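Local atomic coordinates of Thiol:disulfide interchange protein DsbA (Neisseria meningitidis MC58, PDB entry 3HZ8), a protein that probably acts as a periplasmic thiol-disulfide oxidoreductase of the DsbA type, introducing disulfide bonds into other proteins through a redox-active cysteine pair. Residues 9-20 against 159-167. The protein carries 1 engineered substitution. Residues are numbered along the deposited sequence; the frame is centred on the assembly and turned at random. Where two conformers were deposited one is given.
Sequences QNYTVLANPIPQ and IVGGKYKVE
Tyr11 and Tyr164 stand side by side on one face of the sheet, their rings nearly perpendicular (85°) and meeting obliquely, with Tyr11 CE1 3.8 Å from Tyr164 CD1. Val13 joins them, its CG2 meeting the Tyr164 ring at the edge and in plane. Lys163 CG sits over the centre of one face of that ring, so a methyl borders the ring and a methylene lies over a face. Tyr164 OH is hydrogen-bonded to Glu188 OE1 of helix 171-191, which packs on this side of the sheet.

On the other face, Thr12 and Lys165 run alongside each other. Thr12 OG1, set between its backbone N and carbonyl carbon (chi1 53°), donates to Glu167 OE2 over 2.7 Å. Glu167 bends at chi2 (-73°) to cross Thr12 at about a right angle, and its carboxylate is met on the anti side.

These side chains decorate an antiparallel pairing in which strand 11-13 forms one edge of the thioredoxin-fold sheet, beside strand 164-166 of the hairpin it makes with 157-160. Thr12 and Lys165 exchange two backbone hydrogen bonds; Leu14 N continues the pattern to Lys163 O at 2.8 Å. Lys163 and Tyr164 together face Val160 in a classic beta bulge.

After Leu14 the chain loops out and returns at Ile18, whose N gives a hydrogen bond to Gly162 O, on a lone pair. Ile159 CD1 meets two methyls, 3.8 Å from Ile18 CD1 and 4.0 Å from Leu14 CD1, both side chains crossing it roughly at right angles. Gln20 OE1 rests 3.2 Å from Gly161 CA while accepting from Glu27 N, and NE2 donates to Lys25 O.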
# COMPACT_ATOMS: atom_id res chain seq x y z
N GLN A 9 17.43 -12.18 -7.38
CA GLN A 9 17.93 -12.25 -6.01
C GLN A 9 17.28 -11.21 -5.12
O GLN A 9 16.57 -11.57 -4.18
CB GLN A 9 19.45 -12.12 -5.99
CG GLN A 9 20.11 -12.97 -4.93
CD GLN A 9 21.57 -13.19 -5.21
OE1 GLN A 9 22.04 -14.34 -5.26
NE2 GLN A 9 22.31 -12.10 -5.43
N ASN A 10 17.49 -9.93 -5.40
CA ASN A 10 16.84 -8.89 -4.60
C ASN A 10 15.70 -8.16 -5.33
O ASN A 10 15.02 -7.34 -4.73
CB ASN A 10 17.85 -7.90 -3.96
CG ASN A 10 18.77 -7.26 -4.96
OD1 ASN A 10 18.57 -7.35 -6.18
ND2 ASN A 10 19.82 -6.61 -4.46
N TYR A 11 15.49 -8.50 -6.60
CA TYR A 11 14.30 -8.02 -7.31
C TYR A 11 13.98 -8.95 -8.45
O TYR A 11 14.83 -9.72 -8.92
CB TYR A 11 14.48 -6.58 -7.82
CG TYR A 11 15.26 -6.46 -9.13
CD1 TYR A 11 14.60 -6.28 -10.35
CD2 TYR A 11 16.66 -6.49 -9.14
CE1 TYR A 11 15.32 -6.14 -11.54
CE2 TYR A 11 17.37 -6.36 -10.33
CZ TYR A 11 16.70 -6.19 -11.53
OH TYR A 11 17.39 -6.05 -12.72
N THR A 12 12.73 -8.88 -8.90
CA THR A 12 12.30 -9.56 -10.12
C THR A 12 11.51 -8.58 -10.97
O THR A 12 11.15 -7.49 -10.52
CB THR A 12 11.46 -10.81 -9.82
OG1 THR A 12 10.37 -10.45 -8.96
CG2 THR A 12 12.31 -11.91 -9.18
N VAL A 13 11.27 -8.97 -12.23
CA VAL A 13 10.55 -8.11 -13.17
C VAL A 13 9.18 -8.70 -13.49
O VAL A 13 9.08 -9.88 -13.84
CB VAL A 13 11.34 -7.88 -14.50
CG1 VAL A 13 10.63 -6.84 -15.40
CG2 VAL A 13 12.77 -7.43 -14.21
N LEU A 14 8.14 -7.87 -13.38
CA LEU A 14 6.78 -8.34 -13.64
C LEU A 14 6.59 -8.69 -15.12
O LEU A 14 7.17 -8.03 -15.99
CB LEU A 14 5.75 -7.29 -13.24
CG LEU A 14 5.54 -6.93 -11.77
CD1 LEU A 14 4.29 -6.06 -11.64
CD2 LEU A 14 5.52 -8.15 -10.84
N ALA A 15 5.75 -9.70 -15.37
CA ALA A 15 5.41 -10.11 -16.73
C ALA A 15 4.60 -9.04 -17.45
O ALA A 15 4.71 -8.88 -18.68
CB ALA A 15 4.63 -11.43 -16.73
N ASN A 16 3.79 -8.32 -16.69
CA ASN A 16 2.88 -7.30 -17.18
C ASN A 16 2.95 -6.13 -16.21
O ASN A 16 2.60 -6.27 -15.04
CB ASN A 16 1.46 -7.84 -17.25
CG ASN A 16 0.49 -6.87 -17.89
OD1 ASN A 16 0.88 -6.03 -18.72
ND2 ASN A 16 -0.79 -6.98 -17.52
N PRO A 17 3.42 -4.97 -16.68
CA PRO A 17 3.61 -3.86 -15.75
C PRO A 17 2.28 -3.27 -15.25
O PRO A 17 1.27 -3.28 -15.96
CB PRO A 17 4.39 -2.83 -16.57
CG PRO A 17 4.02 -3.12 -18.00
CD PRO A 17 3.86 -4.62 -18.05
N ILE A 18 2.30 -2.78 -14.01
CA ILE A 18 1.13 -2.10 -13.45
C ILE A 18 1.18 -0.62 -13.80
O ILE A 18 2.15 0.05 -13.50
CB ILE A 18 1.07 -2.28 -11.91
CG1 ILE A 18 1.11 -3.77 -11.56
CG2 ILE A 18 -0.16 -1.55 -11.31
CD1 ILE A 18 1.12 -4.09 -10.07
N PRO A 19 0.14 -0.11 -14.49
CA PRO A 19 0.19 1.33 -14.78
C PRO A 19 0.31 2.18 -13.52
O PRO A 19 -0.37 1.93 -12.51
CB PRO A 19 -1.15 1.59 -15.47
CG PRO A 19 -1.51 0.27 -16.10
CD PRO A 19 -1.05 -0.75 -15.10
N GLN A 20 1.20 3.17 -13.56
CA GLN A 20 1.40 4.08 -12.44
C GLN A 20 0.26 5.09 -12.37
O GLN A 20 -0.31 5.45 -13.41
CB GLN A 20 2.70 4.85 -12.60
CG GLN A 20 3.96 4.02 -12.47
CD GLN A 20 5.18 4.87 -12.17
OE1 GLN A 20 6.21 4.37 -11.75
NE2 GLN A 20 5.06 6.19 -12.38
N ILE A 159 6.21 -3.05 -5.39
CA ILE A 159 6.60 -2.93 -6.78
C ILE A 159 7.02 -1.48 -7.09
O ILE A 159 6.30 -0.54 -6.77
CB ILE A 159 5.45 -3.40 -7.69
CG1 ILE A 159 5.28 -4.92 -7.55
CG2 ILE A 159 5.69 -3.00 -9.14
CD1 ILE A 159 3.87 -5.42 -7.76
N VAL A 160 8.19 -1.32 -7.71
CA VAL A 160 8.70 0.01 -8.03
C VAL A 160 8.60 0.27 -9.52
O VAL A 160 8.93 -0.58 -10.33
CB VAL A 160 10.17 0.17 -7.56
CG1 VAL A 160 10.70 1.58 -7.83
CG2 VAL A 160 10.25 -0.15 -6.06
N GLY A 161 8.14 1.46 -9.90
CA GLY A 161 8.10 1.82 -11.31
C GLY A 161 7.16 0.98 -12.14
O GLY A 161 7.34 0.86 -13.36
N GLY A 162 6.16 0.37 -11.49
CA GLY A 162 5.21 -0.50 -12.16
C GLY A 162 5.73 -1.88 -12.57
O GLY A 162 4.95 -2.74 -12.99
N LYS A 163 7.03 -2.11 -12.47
CA LYS A 163 7.60 -3.33 -13.07
C LYS A 163 8.60 -4.13 -12.23
O LYS A 163 8.89 -5.26 -12.58
CB LYS A 163 8.24 -3.00 -14.42
CG LYS A 163 9.44 -2.08 -14.33
CD LYS A 163 10.02 -1.68 -15.69
CE LYS A 163 10.51 -2.87 -16.51
NZ LYS A 163 11.07 -2.46 -17.87
N TYR A 164 9.16 -3.54 -11.17
CA TYR A 164 10.22 -4.20 -10.41
C TYR A 164 9.74 -4.59 -9.02
O TYR A 164 9.48 -3.74 -8.18
CB TYR A 164 11.46 -3.30 -10.30
CG TYR A 164 12.04 -2.91 -11.64
CD1 TYR A 164 12.45 -3.88 -12.55
CD2 TYR A 164 12.20 -1.58 -11.99
CE1 TYR A 164 13.00 -3.52 -13.79
CE2 TYR A 164 12.75 -1.21 -13.22
CZ TYR A 164 13.14 -2.19 -14.11
OH TYR A 164 13.66 -1.84 -15.34
N LYS A 165 9.62 -5.90 -8.79
CA LYS A 165 9.16 -6.42 -7.51
C LYS A 165 10.35 -6.58 -6.58
O LYS A 165 11.34 -7.21 -6.96
CB LYS A 165 8.47 -7.78 -7.70
CG LYS A 165 7.99 -8.43 -6.40
CD LYS A 165 7.25 -9.74 -6.66
CE LYS A 165 6.94 -10.43 -5.36
NZ LYS A 165 6.16 -11.67 -5.55
N VAL A 166 10.25 -6.00 -5.38
CA VAL A 166 11.28 -6.17 -4.36
C VAL A 166 11.21 -7.58 -3.78
O VAL A 166 10.15 -8.05 -3.41
CB VAL A 166 11.10 -5.15 -3.23
CG1 VAL A 166 12.17 -5.34 -2.16
CG2 VAL A 166 11.15 -3.74 -3.78
N GLU A 167 12.36 -8.26 -3.74
CA GLU A 167 12.44 -9.57 -3.08
C GLU A 167 13.15 -9.32 -1.75
O GLU A 167 14.36 -9.11 -1.72
CB GLU A 167 13.20 -10.58 -3.95
CG GLU A 167 12.66 -10.75 -5.38
CD GLU A 167 11.34 -11.51 -5.43
OE1 GLU A 167 11.12 -12.35 -4.54
OE2 GLU A 167 10.53 -11.28 -6.36
O HOH W 1 16.47 -10.74 -1.20